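PDB 2XSG: CCMAN5 from Cellulosimicrobium cellulans, which probably hydrolyses alpha-mannosidic linkages as a calcium-containing family 92 glycoside hydrolase, and enables mannose-6-phosphate modification of yeast-made lysosomal enzymes. Local coordinates for residues Y194-A199 against T403-R408; S255-E260 against S329-G334; F319-N324 against Y348-T353; Q343-Y348 against M374-V379; A383-T388 against Y431-R436. All coordinates share one frame; numbering follows the deposited sequence.

Contact 1: Y194-A199 against T403-R408; sequences YFYNAA and TVRWER
Four flat groups set out this interface. The Phe-195 ring has CB of its neighbour Tyr-196 over one face, toward the rim, while Thr-403 O and Val-404 CG2 sit in plane at its edge, CG2 lying 3.8 Å from Phe-195 CE2. The Tyr-196 ring turns an edge to Val-404 O, and its hydroxyl lies over one face of the Arg-405 guanidinium, near the rim; the two planes stand 43° apart. At the guanidinium's own edge is Glu-407, held side-on by two nitrogens: Arg-405 NE reaches Glu-407 OE1 at 2.8 Å and Arg-405 NH2 reaches Glu-407 OE2 at 3.0 Å. That grip fixes the rotation of the arginine and leaves NH1 to bond a buffer-like B3P molecule, probably from the crystallisation liquor. Trp-406 has Val-404 O over one face of its indole, toward the rim, and stacks with His-399; at its edge CH2 meets Ala-198 CB at 4.0 Å.

Three waters bridge the two segments. One lies in hydrogen-bonding reach of Phe-195 O and Val-404 O, 2.6 Å from the latter. A second accepts from Asn-197 ND2 and donates to Glu-407 OE2, and a third links Ala-198 O to Thr-403 N.

Residues 195-198 form a type II' turn, the tip of the beta hairpin made by strands 185-195 and 198-208 of the N-terminal domain. It rests on the catalytic-domain loop between helices 368-387 and 409-418, whose Arg-405 also makes a cation-pi contact with Trp-354 of helix 353-366.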
# COMPACT_ATOMS: atom_id res chain seq x y z
N TYR A 194 -0.73 16.88 -7.77
CA TYR A 194 -1.22 16.95 -6.42
C TYR A 194 -2.05 15.70 -6.13
O TYR A 194 -2.77 15.23 -7.01
CB TYR A 194 -2.06 18.22 -6.22
CG TYR A 194 -2.61 18.41 -4.82
CD1 TYR A 194 -3.78 17.76 -4.41
CD2 TYR A 194 -1.97 19.25 -3.89
CE1 TYR A 194 -4.30 17.92 -3.12
CE2 TYR A 194 -2.49 19.43 -2.58
CZ TYR A 194 -3.66 18.76 -2.22
OH TYR A 194 -4.19 18.89 -0.95
N PHE A 195 -1.91 15.17 -4.93
CA PHE A 195 -2.83 14.15 -4.44
C PHE A 195 -3.04 14.29 -2.94
O PHE A 195 -2.08 14.40 -2.17
CB PHE A 195 -2.35 12.74 -4.78
CG PHE A 195 -3.30 11.66 -4.32
CD1 PHE A 195 -4.53 11.47 -4.97
CD2 PHE A 195 -2.99 10.86 -3.22
CE1 PHE A 195 -5.43 10.47 -4.55
CE2 PHE A 195 -3.87 9.85 -2.79
CZ PHE A 195 -5.10 9.65 -3.46
N TYR A 196 -4.31 14.30 -2.56
CA TYR A 196 -4.77 14.35 -1.16
C TYR A 196 -4.32 15.57 -0.33
O TYR A 196 -5.09 16.54 -0.22
CB TYR A 196 -4.53 13.00 -0.44
CG TYR A 196 -5.37 12.87 0.80
CD1 TYR A 196 -6.79 12.82 0.71
CD2 TYR A 196 -4.78 12.82 2.07
CE1 TYR A 196 -7.57 12.72 1.86
CE2 TYR A 196 -5.55 12.70 3.23
CZ TYR A 196 -6.94 12.66 3.11
OH TYR A 196 -7.70 12.55 4.25
N ASN A 197 -3.12 15.54 0.24
CA ASN A 197 -2.65 16.64 1.08
C ASN A 197 -1.61 17.55 0.44
O ASN A 197 -1.42 18.68 0.88
CB ASN A 197 -2.03 16.14 2.40
CG ASN A 197 -3.07 15.65 3.40
OD1 ASN A 197 -4.21 16.12 3.43
ND2 ASN A 197 -2.67 14.71 4.23
N ALA A 198 -0.91 17.05 -0.57
CA ALA A 198 0.35 17.69 -0.96
C ALA A 198 0.59 17.67 -2.44
O ALA A 198 0.20 16.73 -3.13
CB ALA A 198 1.51 17.00 -0.26
N ALA A 199 1.24 18.72 -2.92
CA ALA A 199 1.81 18.71 -4.25
C ALA A 199 3.15 17.96 -4.19
O ALA A 199 3.72 17.79 -3.09
CB ALA A 199 2.02 20.13 -4.75
N THR A 403 2.50 11.42 -2.92
CA THR A 403 2.40 10.95 -1.55
C THR A 403 0.99 11.21 -1.01
O THR A 403 0.16 11.85 -1.67
CB THR A 403 3.48 11.60 -0.68
OG1 THR A 403 3.62 10.89 0.57
CG2 THR A 403 3.18 13.10 -0.42
N VAL A 404 0.69 10.69 0.18
CA VAL A 404 -0.69 10.76 0.67
C VAL A 404 -0.79 11.46 2.02
O VAL A 404 -1.22 12.59 2.08
CB VAL A 404 -1.35 9.37 0.73
CG1 VAL A 404 -2.85 9.50 1.04
CG2 VAL A 404 -1.11 8.60 -0.57
N ARG A 405 -0.40 10.78 3.09
CA ARG A 405 -0.69 11.25 4.46
C ARG A 405 0.24 10.55 5.46
O ARG A 405 0.82 9.50 5.15
CB ARG A 405 -2.17 11.04 4.81
CG ARG A 405 -2.62 9.57 4.87
CD ARG A 405 -4.13 9.42 5.02
NE ARG A 405 -4.71 10.19 6.12
CZ ARG A 405 -6.01 10.23 6.42
NH1 ARG A 405 -6.87 9.51 5.73
NH2 ARG A 405 -6.43 10.96 7.44
N TRP A 406 0.39 11.13 6.65
CA TRP A 406 1.51 10.77 7.53
C TRP A 406 1.13 10.41 8.96
O TRP A 406 2.00 10.11 9.76
CB TRP A 406 2.56 11.89 7.54
CG TRP A 406 3.00 12.32 6.15
CD1 TRP A 406 4.00 11.76 5.40
CD2 TRP A 406 2.42 13.36 5.35
NE1 TRP A 406 4.09 12.40 4.18
CE2 TRP A 406 3.14 13.38 4.13
CE3 TRP A 406 1.37 14.27 5.55
CZ2 TRP A 406 2.83 14.29 3.10
CZ3 TRP A 406 1.07 15.18 4.53
CH2 TRP A 406 1.79 15.17 3.32
N GLU A 407 -0.16 10.41 9.27
CA GLU A 407 -0.60 10.04 10.62
C GLU A 407 -0.13 8.64 10.97
O GLU A 407 -0.04 7.79 10.10
CB GLU A 407 -2.13 10.10 10.75
CG GLU A 407 -2.77 11.46 10.48
CD GLU A 407 -3.33 11.58 9.06
OE1 GLU A 407 -2.86 10.87 8.15
OE2 GLU A 407 -4.24 12.40 8.88
N ARG A 408 0.13 8.40 12.26
CA ARG A 408 0.60 7.11 12.79
C ARG A 408 2.09 6.87 12.56
O ARG A 408 2.61 5.82 12.95
CB ARG A 408 -0.20 5.90 12.27
CG ARG A 408 -1.74 5.96 12.38
CD ARG A 408 -2.27 6.07 13.81
NE ARG A 408 -2.44 7.47 14.22
CZ ARG A 408 -3.49 8.24 13.92
NH1 ARG A 408 -4.49 7.77 13.19
NH2 ARG A 408 -3.52 9.50 14.35
O HOH W 1 -0.45 14.18 0.23
O HOH W 2 -4.44 13.85 6.59
O HOH W 3 0.96 13.87 -3.40

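Contact 2: S255-E260 against S329-G334; sequences SPVSVE and SGTYRG
An ST turn closes strand 248-255 here: Ser-255 OG accepts from Val-257 N at 3.0 Å, and the bend it stabilises turns the carbonyl of Pro-256 toward strand 331-333. Arg-333 takes that oxygen at the edge of its guanidinium. NE donates to Pro-256 O at 2.7 Å, nearly along the C=O axis and within 9° of the guanidinium plane, with NH2 adding a weak second bond at 3.2 Å. CG of the arginine is anti to its backbone N, and a bend at chi3 (43°) folds NE back to the oxygen, which also lies 3.4 Å from Arg-333 CB. Beside this grip, Val-257 CG2 packs against Thr-331 OG1 at 3.7 Å and over the backbone at Tyr-332; the threonine hydroxyl itself is bonded to Ser-327 OG. An alanine in place of Arg-333 would remove both donors to Pro-256 O and would probably loosen the join between bend and strand. Past the bend, Ser-258 OG caps helix 259-270 through Gln-261 N. Strand 331-333 pairs with strand 339-341, whose Val-339 touches both Val-257 and Thr-331, while Pro-256 and Arg-333 lean on strand 198-208.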
# COMPACT_ATOMS: atom_id res chain seq x y z
N SER A 255 13.47 11.53 -11.69
CA SER A 255 14.30 11.90 -10.54
C SER A 255 13.61 12.99 -9.76
O SER A 255 13.11 13.95 -10.35
CB SER A 255 15.68 12.40 -11.00
OG SER A 255 16.47 12.88 -9.90
N PRO A 256 13.56 12.85 -8.42
CA PRO A 256 13.07 13.91 -7.57
C PRO A 256 14.06 15.07 -7.45
O PRO A 256 13.73 16.12 -6.87
CB PRO A 256 12.91 13.21 -6.21
CG PRO A 256 12.95 11.72 -6.51
CD PRO A 256 13.91 11.65 -7.65
N VAL A 257 15.26 14.89 -8.02
CA VAL A 257 16.36 15.84 -7.81
C VAL A 257 16.51 16.86 -8.95
O VAL A 257 16.55 18.08 -8.70
CB VAL A 257 17.69 15.08 -7.57
CG1 VAL A 257 18.90 16.02 -7.62
CG2 VAL A 257 17.63 14.32 -6.24
N SER A 258 16.64 16.38 -10.19
CA SER A 258 16.84 17.29 -11.32
C SER A 258 16.79 16.54 -12.62
O SER A 258 16.83 15.29 -12.64
CB SER A 258 18.17 18.05 -11.22
OG SER A 258 19.30 17.21 -11.48
N VAL A 259 16.69 17.30 -13.70
CA VAL A 259 16.74 16.71 -15.02
C VAL A 259 18.11 16.07 -15.25
O VAL A 259 18.20 14.94 -15.73
CB VAL A 259 16.43 17.76 -16.12
CG1 VAL A 259 17.14 17.40 -17.44
CG2 VAL A 259 14.90 17.85 -16.33
N GLU A 260 19.18 16.77 -14.87
CA GLU A 260 20.49 16.24 -15.10
C GLU A 260 20.75 15.01 -14.24
O GLU A 260 21.36 14.05 -14.71
CB GLU A 260 21.59 17.31 -14.96
CG GLU A 260 22.99 16.82 -15.42
CD GLU A 260 23.14 16.60 -16.95
OE1 GLU A 260 22.54 17.34 -17.76
OE2 GLU A 260 23.89 15.68 -17.33
N SER A 329 23.22 8.65 -7.46
CA SER A 329 24.32 9.32 -6.80
C SER A 329 24.17 9.35 -5.28
O SER A 329 25.00 9.96 -4.60
CB SER A 329 24.48 10.74 -7.34
OG SER A 329 24.59 10.74 -8.75
N GLY A 330 23.12 8.72 -4.76
CA GLY A 330 22.85 8.68 -3.32
C GLY A 330 22.28 9.95 -2.71
O GLY A 330 22.48 10.21 -1.53
N THR A 331 21.57 10.74 -3.52
CA THR A 331 20.93 11.97 -3.05
C THR A 331 19.40 11.90 -3.14
O THR A 331 18.85 11.08 -3.86
CB THR A 331 21.42 13.22 -3.81
OG1 THR A 331 21.03 13.15 -5.19
CG2 THR A 331 22.95 13.37 -3.72
N TYR A 332 18.72 12.78 -2.41
CA TYR A 332 17.27 12.87 -2.42
C TYR A 332 16.86 14.34 -2.29
O TYR A 332 17.70 15.19 -1.99
CB TYR A 332 16.69 12.01 -1.28
CG TYR A 332 16.77 12.63 0.11
CD1 TYR A 332 17.90 12.47 0.92
CD2 TYR A 332 15.70 13.37 0.61
CE1 TYR A 332 17.95 13.06 2.22
CE2 TYR A 332 15.74 13.94 1.89
CZ TYR A 332 16.87 13.79 2.68
OH TYR A 332 16.88 14.40 3.94
N ARG A 333 15.60 14.67 -2.55
CA ARG A 333 15.17 16.04 -2.33
C ARG A 333 14.31 16.13 -1.08
O ARG A 333 13.39 15.34 -0.90
CB ARG A 333 14.41 16.64 -3.53
CG ARG A 333 13.89 18.06 -3.20
CD ARG A 333 13.41 18.82 -4.41
NE ARG A 333 12.65 17.94 -5.27
CZ ARG A 333 11.33 17.75 -5.20
NH1 ARG A 333 10.58 18.40 -4.32
NH2 ARG A 333 10.79 16.88 -6.03
N GLY A 334 14.64 17.09 -0.24
CA GLY A 334 13.96 17.25 1.04
C GLY A 334 12.78 18.18 0.90
O GLY A 334 12.69 18.94 -0.08

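Contact 3: F319-N324 against Y348-T353; sequences FAMPMN and YDSWAT
Pro-322 is the wedge, and two aromatic residues meet it from different directions. Its CG lies over one face of the six-membered ring of Trp-351, 4.2 Å from the centroid and 23° off the normal, a CH-pi contact. The same carbon touches Tyr-348 CB at 3.9 Å, the proline and tyrosine side chains crossing at about a right angle. The cis peptide before Pro-322 turns the chain here. The neighbouring ring carbon, Pro-322 CB, rests close to the carbonyl oxygens of Asp-349 and Ser-350.

Directly after the proline the backbones join as a short two-stranded antiparallel pairing of 323-324 with 348-349. Met-323 and Asp-349 form the hydrogen-bonded pair: Met-323 N donates to Asp-349 O at 2.8 Å, from above the carbonyl plane, and Asp-349 N returns a straighter bond to Met-323 O at 3.0 Å. In the next, non-hydrogen-bonded pair the Tyr-348 ring meets the other strand obliquely, its CD2 3.5 Å from Asn-324 N.

Two methionine methyls converge on one hydroxyl. Met-321 CE and Met-323 CE, each at the end of a chain bent at chi3, both approach Ser-350 OG at 3.4 Å, while that hydroxyl is hydrogen-bonded to Pro-402 O. The Asp-349 carboxylate reaches the following amide: OD1 accepts from Ser-350 N at 2.7 Å, met from above the carboxylate plane, and OD2 is bonded to Ser-400 OG.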
# COMPACT_ATOMS: atom_id res chain seq x y z
N PHE A 319 5.86 -5.10 -1.90
CA PHE A 319 7.08 -4.36 -2.25
C PHE A 319 6.80 -3.27 -3.32
O PHE A 319 7.35 -3.31 -4.42
CB PHE A 319 8.17 -5.33 -2.74
CG PHE A 319 8.75 -6.21 -1.65
CD1 PHE A 319 9.91 -5.84 -0.98
CD2 PHE A 319 8.13 -7.41 -1.31
CE1 PHE A 319 10.46 -6.66 0.04
CE2 PHE A 319 8.65 -8.23 -0.29
CZ PHE A 319 9.82 -7.86 0.38
N ALA A 320 5.93 -2.31 -2.99
CA ALA A 320 5.63 -1.19 -3.88
C ALA A 320 5.87 0.17 -3.22
O ALA A 320 6.54 1.02 -3.80
CB ALA A 320 4.21 -1.27 -4.37
N MET A 321 5.30 0.39 -2.03
CA MET A 321 5.37 1.70 -1.38
C MET A 321 5.82 1.54 0.07
O MET A 321 5.47 0.54 0.68
CB MET A 321 4.00 2.39 -1.42
CG MET A 321 3.59 2.95 -2.79
SD MET A 321 1.85 3.46 -2.88
CE MET A 321 1.76 4.84 -1.74
N PRO A 322 6.59 2.51 0.61
CA PRO A 322 7.11 3.70 -0.07
C PRO A 322 8.09 3.38 -1.21
O PRO A 322 8.72 2.31 -1.21
CB PRO A 322 7.80 4.49 1.06
CG PRO A 322 8.16 3.44 2.07
CD PRO A 322 7.01 2.47 2.02
N MET A 323 8.19 4.29 -2.17
CA MET A 323 9.00 4.07 -3.37
C MET A 323 10.41 4.57 -3.14
O MET A 323 10.63 5.50 -2.36
CB MET A 323 8.45 4.83 -4.58
CG MET A 323 6.95 4.81 -4.77
SD MET A 323 6.58 6.04 -6.05
CE MET A 323 5.11 6.74 -5.36
N ASN A 324 11.36 3.97 -3.84
CA ASN A 324 12.74 4.46 -3.85
C ASN A 324 12.73 5.89 -4.39
O ASN A 324 12.40 6.11 -5.56
CB ASN A 324 13.62 3.52 -4.71
CG ASN A 324 15.11 3.83 -4.61
OD1 ASN A 324 15.53 4.98 -4.42
ND2 ASN A 324 15.92 2.79 -4.81
N TYR A 348 13.55 6.29 1.05
CA TYR A 348 12.23 6.02 0.52
C TYR A 348 11.26 7.15 0.89
O TYR A 348 11.43 7.84 1.91
CB TYR A 348 11.72 4.66 1.03
CG TYR A 348 12.60 3.52 0.56
CD1 TYR A 348 13.72 3.10 1.30
CD2 TYR A 348 12.34 2.89 -0.65
CE1 TYR A 348 14.53 2.07 0.83
CE2 TYR A 348 13.14 1.88 -1.12
CZ TYR A 348 14.23 1.47 -0.38
OH TYR A 348 14.99 0.46 -0.90
N ASP A 349 10.24 7.32 0.04
CA ASP A 349 9.22 8.34 0.21
C ASP A 349 7.93 7.87 -0.45
O ASP A 349 7.97 6.97 -1.32
CB ASP A 349 9.70 9.66 -0.41
CG ASP A 349 8.89 10.87 0.03
OD1 ASP A 349 7.99 10.74 0.90
OD2 ASP A 349 9.13 11.96 -0.52
N SER A 350 6.83 8.47 -0.03
CA SER A 350 5.44 8.20 -0.47
C SER A 350 4.70 7.43 0.60
O SER A 350 4.83 6.22 0.71
CB SER A 350 5.34 7.43 -1.79
OG SER A 350 3.99 7.41 -2.22
N TRP A 351 3.94 8.15 1.41
CA TRP A 351 3.41 7.60 2.65
C TRP A 351 1.90 7.70 2.68
O TRP A 351 1.34 8.65 2.14
CB TRP A 351 4.01 8.37 3.82
CG TRP A 351 5.53 8.40 3.83
CD1 TRP A 351 6.33 9.38 3.34
CD2 TRP A 351 6.40 7.40 4.37
NE1 TRP A 351 7.66 9.05 3.52
CE2 TRP A 351 7.73 7.84 4.16
CE3 TRP A 351 6.18 6.17 5.01
CZ2 TRP A 351 8.84 7.10 4.58
CZ3 TRP A 351 7.29 5.43 5.42
CH2 TRP A 351 8.60 5.89 5.20
N ALA A 352 1.24 6.71 3.26
CA ALA A 352 -0.21 6.74 3.47
C ALA A 352 -0.43 6.09 4.83
O ALA A 352 -1.22 5.16 4.98
CB ALA A 352 -0.93 5.97 2.39
N THR A 353 0.29 6.60 5.82
CA THR A 353 0.49 5.89 7.06
C THR A 353 -0.76 5.76 7.95
O THR A 353 -0.85 4.82 8.75
CB THR A 353 1.72 6.46 7.78
OG1 THR A 353 2.78 6.55 6.81
CG2 THR A 353 2.17 5.58 8.95

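Contact 4: Q343-Y348 against M374-V379; sequences QGFTYY and MVQSLV
Ser-377 OG is the best-held polar atom, with two hydrogen bonds to it. Tyr-348 N donates to Ser-377 OG at 2.8 Å with an N-H...O angle of 168°, and the hydroxyl is also bonded to Asp-373 O, one turn earlier in its own helix. OG is anti to the carbonyl carbon, beside the backbone N, and still faces the loop. Ser-377 CB also packs closely, 3.2 Å from Tyr-348 O, and Tyr-347 CD1 meets the same CB at 3.7 Å.

This is a loop laid across a helix: residues 343-348 lead from strand 339-341 into strand 348-349 and pack on helix 368-387 within the catalytic domain. The serine thus ties the loop down just where it enters the short strand.

Phe-345 holds the loop farther out. Its CG takes the crowded position between backbone N and carbonyl carbon (chi1 84°), and the ring receives Gln-376 CG over its centre, 3.6 Å from the centroid and 13° off the normal, a CH-pi contact. With CG anti to the backbone N, Gln-376 presents that methylene, and the bend at chi2 carries its amide off, where NE2 bonds to Asp-425 O. The Phe-345 ring also meets Tyr-380 edge-to-face. An alanine in place of Phe-345 would take away the ring under Gln-376 CG and would probably loosen the loop from the helix. At the ring's edge, in plane, Phe-345 CE2 lies 3.5 Å from Ser-377 OG. On the other flank Met-374, extended beyond CG, passes obliquely by the Tyr-348 ring, with its CG 4.1 Å from Tyr-348 CD1.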
# COMPACT_ATOMS: atom_id res chain seq x y z
N GLN A 343 23.01 9.25 3.24
CA GLN A 343 24.32 8.65 3.51
C GLN A 343 24.21 7.24 4.09
O GLN A 343 23.72 7.07 5.21
CB GLN A 343 25.13 9.53 4.46
CG GLN A 343 26.63 9.14 4.58
CD GLN A 343 27.42 9.48 3.34
OE1 GLN A 343 28.24 8.69 2.88
NE2 GLN A 343 27.16 10.66 2.77
N GLY A 344 24.67 6.25 3.33
CA GLY A 344 24.75 4.87 3.81
C GLY A 344 23.43 4.12 3.88
O GLY A 344 23.35 3.07 4.54
N PHE A 345 22.41 4.64 3.21
CA PHE A 345 21.07 4.05 3.21
C PHE A 345 20.29 4.59 2.03
O PHE A 345 20.65 5.63 1.45
CB PHE A 345 20.34 4.31 4.54
CG PHE A 345 19.65 5.65 4.63
CD1 PHE A 345 20.37 6.81 4.87
CD2 PHE A 345 18.26 5.73 4.51
CE1 PHE A 345 19.73 8.05 4.97
CE2 PHE A 345 17.60 6.96 4.60
CZ PHE A 345 18.34 8.13 4.82
N THR A 346 19.24 3.89 1.66
CA THR A 346 18.37 4.33 0.57
C THR A 346 17.19 5.09 1.16
O THR A 346 16.53 4.62 2.10
CB THR A 346 17.90 3.13 -0.27
OG1 THR A 346 19.04 2.57 -0.92
CG2 THR A 346 16.87 3.53 -1.37
N TYR A 347 16.95 6.28 0.61
CA TYR A 347 15.83 7.10 1.06
C TYR A 347 14.57 6.70 0.30
O TYR A 347 14.52 6.75 -0.93
CB TYR A 347 16.14 8.60 0.89
CG TYR A 347 15.03 9.52 1.31
CD1 TYR A 347 14.77 9.77 2.66
CD2 TYR A 347 14.23 10.15 0.36
CE1 TYR A 347 13.73 10.62 3.05
CE2 TYR A 347 13.20 11.01 0.75
CZ TYR A 347 12.97 11.25 2.10
OH TYR A 347 11.95 12.09 2.49
N TYR A 348 13.55 6.29 1.05
CA TYR A 348 12.23 6.02 0.52
C TYR A 348 11.26 7.15 0.89
O TYR A 348 11.43 7.84 1.91
CB TYR A 348 11.72 4.66 1.03
CG TYR A 348 12.60 3.52 0.56
CD1 TYR A 348 13.72 3.10 1.30
CD2 TYR A 348 12.34 2.89 -0.65
CE1 TYR A 348 14.53 2.07 0.83
CE2 TYR A 348 13.14 1.88 -1.12
CZ TYR A 348 14.23 1.47 -0.38
OH TYR A 348 14.99 0.46 -0.90
N MET A 374 13.41 2.22 5.25
CA MET A 374 12.14 2.93 5.29
C MET A 374 11.95 3.75 6.57
O MET A 374 11.50 4.90 6.51
CB MET A 374 11.00 1.93 5.11
CG MET A 374 10.95 1.32 3.72
SD MET A 374 9.60 0.15 3.60
CE MET A 374 9.62 -0.25 1.84
N VAL A 375 12.27 3.16 7.72
CA VAL A 375 12.11 3.85 8.98
C VAL A 375 13.10 5.01 9.07
O VAL A 375 12.73 6.11 9.50
CB VAL A 375 12.26 2.90 10.20
CG1 VAL A 375 12.13 3.70 11.51
CG2 VAL A 375 11.17 1.78 10.13
N GLN A 376 14.34 4.77 8.66
CA GLN A 376 15.35 5.81 8.62
C GLN A 376 14.88 6.96 7.73
O GLN A 376 15.09 8.14 8.05
CB GLN A 376 16.71 5.28 8.12
CG GLN A 376 17.85 6.36 8.07
CD GLN A 376 18.23 6.94 9.43
OE1 GLN A 376 19.22 6.52 10.04
NE2 GLN A 376 17.48 7.94 9.90
N SER A 377 14.24 6.60 6.62
CA SER A 377 13.74 7.60 5.67
C SER A 377 12.63 8.42 6.31
O SER A 377 12.58 9.66 6.15
CB SER A 377 13.23 6.92 4.40
OG SER A 377 14.29 6.18 3.79
N LEU A 378 11.75 7.73 7.03
CA LEU A 378 10.64 8.39 7.72
C LEU A 378 11.17 9.38 8.75
O LEU A 378 10.65 10.50 8.89
CB LEU A 378 9.74 7.34 8.40
CG LEU A 378 8.46 7.79 9.12
CD1 LEU A 378 7.60 8.70 8.25
CD2 LEU A 378 7.69 6.52 9.55
N VAL A 379 12.24 8.97 9.45
CA VAL A 379 12.97 9.85 10.38
C VAL A 379 13.54 11.10 9.69
O VAL A 379 13.35 12.21 10.18
CB VAL A 379 14.04 9.08 11.19
CG1 VAL A 379 14.93 10.04 11.96
CG2 VAL A 379 13.37 8.10 12.16

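Contact 5: A383-T388 against Y431-R436; sequences ADAEAT and YPALQR
Glu-386 carries this crossing of two helices, 368-387 and 427-438, whose local segments lie almost perpendicular (91°) with axes 8.2 Å apart at closest approach. Its CB starts over the small side chain of Ala-433, 4.2 Å from Ala-433 CB; Ala-385 CB, next door on the same helix, meets that methyl too, so alanines let the backbones come close. CG stands anti to the backbone N, and a bend at chi2 (72°) swings the rest of the chain along Pro-432. CG and then CD run past the proline ring, CD reaching 3.5 Å from Pro-432 CG, with OE2 equally near that carbon. OE1 goes to Arg-436. The guanidinium meets it end-on, both terminal nitrogens converging on the single oxygen: NH1 at 3.0 Å and NH2 at 3.1 Å from Glu-386 OE1, in a salt bridge whose carboxylate and guanidinium planes are nearly coplanar, 16° apart. To get there the arginine bends at chi3 and lays one guanidinium face over its own helix, by Pro-432 O and Ala-433 CA. Beside the bridge a water lies between Ala-385 O and Arg-436 NH2, weakly bonded to both.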
# COMPACT_ATOMS: atom_id res chain seq x y z
N ALA A 383 12.65 15.01 10.26
CA ALA A 383 13.81 15.80 10.63
C ALA A 383 13.94 17.01 9.69
O ALA A 383 14.29 18.13 10.14
CB ALA A 383 15.05 14.95 10.60
N ASP A 384 13.63 16.79 8.41
CA ASP A 384 13.61 17.83 7.39
C ASP A 384 12.52 18.89 7.63
O ASP A 384 12.81 20.09 7.52
CB ASP A 384 13.49 17.23 5.98
CG ASP A 384 14.77 16.55 5.52
OD1 ASP A 384 15.83 16.73 6.18
OD2 ASP A 384 14.72 15.82 4.50
N ALA A 385 11.31 18.45 7.95
CA ALA A 385 10.25 19.40 8.35
C ALA A 385 10.73 20.29 9.49
O ALA A 385 10.57 21.52 9.44
CB ALA A 385 8.96 18.66 8.73
N GLU A 386 11.32 19.68 10.51
CA GLU A 386 11.85 20.43 11.64
C GLU A 386 12.94 21.44 11.23
O GLU A 386 12.94 22.59 11.68
CB GLU A 386 12.33 19.46 12.73
CG GLU A 386 13.11 20.09 13.86
CD GLU A 386 12.24 20.91 14.81
OE1 GLU A 386 11.01 21.00 14.63
OE2 GLU A 386 12.80 21.43 15.76
N ALA A 387 13.85 20.98 10.37
CA ALA A 387 14.97 21.79 9.84
C ALA A 387 14.55 23.08 9.13
O ALA A 387 15.30 24.06 9.16
CB ALA A 387 15.85 20.93 8.91
N THR A 388 13.38 23.08 8.49
CA THR A 388 12.87 24.27 7.81
C THR A 388 12.67 25.43 8.81
O THR A 388 12.70 26.60 8.43
CB THR A 388 11.54 24.03 7.06
OG1 THR A 388 10.50 23.69 7.99
CG2 THR A 388 11.69 22.93 6.01
N TYR A 431 11.87 14.07 16.30
CA TYR A 431 10.96 14.05 17.46
C TYR A 431 10.00 15.26 17.63
O TYR A 431 8.80 15.06 17.72
CB TYR A 431 11.73 13.74 18.76
CG TYR A 431 10.86 13.58 19.97
CD1 TYR A 431 10.16 12.41 20.19
CD2 TYR A 431 10.74 14.61 20.91
CE1 TYR A 431 9.34 12.25 21.30
CE2 TYR A 431 9.93 14.47 22.02
CZ TYR A 431 9.23 13.28 22.21
OH TYR A 431 8.43 13.12 23.30
N PRO A 432 10.51 16.51 17.64
CA PRO A 432 9.55 17.61 17.80
C PRO A 432 8.53 17.72 16.65
O PRO A 432 7.39 18.12 16.88
CB PRO A 432 10.45 18.85 17.82
CG PRO A 432 11.73 18.40 17.20
CD PRO A 432 11.89 16.99 17.64
N ALA A 433 8.95 17.37 15.43
CA ALA A 433 8.02 17.34 14.31
C ALA A 433 6.99 16.22 14.46
O ALA A 433 5.84 16.37 14.05
CB ALA A 433 8.77 17.23 12.98
N LEU A 434 7.41 15.10 15.04
CA LEU A 434 6.49 14.02 15.35
C LEU A 434 5.52 14.45 16.46
O LEU A 434 4.33 14.12 16.39
CB LEU A 434 7.24 12.73 15.71
CG LEU A 434 7.95 11.97 14.58
CD1 LEU A 434 8.90 10.95 15.17
CD2 LEU A 434 6.97 11.31 13.66
N GLN A 435 6.00 15.20 17.45
CA GLN A 435 5.12 15.77 18.47
C GLN A 435 4.02 16.67 17.88
O GLN A 435 2.86 16.55 18.27
CB GLN A 435 5.92 16.53 19.56
CG GLN A 435 5.10 16.91 20.80
CD GLN A 435 4.95 15.78 21.81
OE1 GLN A 435 3.83 15.42 22.21
NE2 GLN A 435 6.07 15.22 22.25
N ARG A 436 4.38 17.56 16.95
CA ARG A 436 3.39 18.45 16.33
C ARG A 436 2.38 17.66 15.48
O ARG A 436 1.21 18.03 15.40
CB ARG A 436 4.04 19.53 15.46
CG ARG A 436 4.95 20.50 16.21
CD ARG A 436 5.38 21.66 15.28
NE ARG A 436 6.25 21.20 14.19
CZ ARG A 436 7.57 21.06 14.30
NH1 ARG A 436 8.18 21.36 15.45
NH2 ARG A 436 8.27 20.63 13.26
O HOH W 4 8.01 21.68 10.91

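Contact 1 brings the N-terminal domain's hairpin tip onto the catalytic domain; contact 2, its centre about 20 Å away, joins the end of strand 248-255 to strand 331-333. Along the chain the segments of contacts 2, 3 and 4 all fall between the two of contact 1, while contacts 1 and 5 cross. Contacts 3, 4 and 5 lie wholly in the catalytic domain. Contacts 3 and 4, centres about 11 Å apart, share Tyr-348, and helix 368-387 runs on from contact 4 to contact 5. Contact 1 meets contact 3 through Thr-403 and Arg-405 with Trp-351, while Tyr-332 of contact 2 stacks on Tyr-347 of contact 4 and bonds Asp-384 of contact 5, so the five form one connected set.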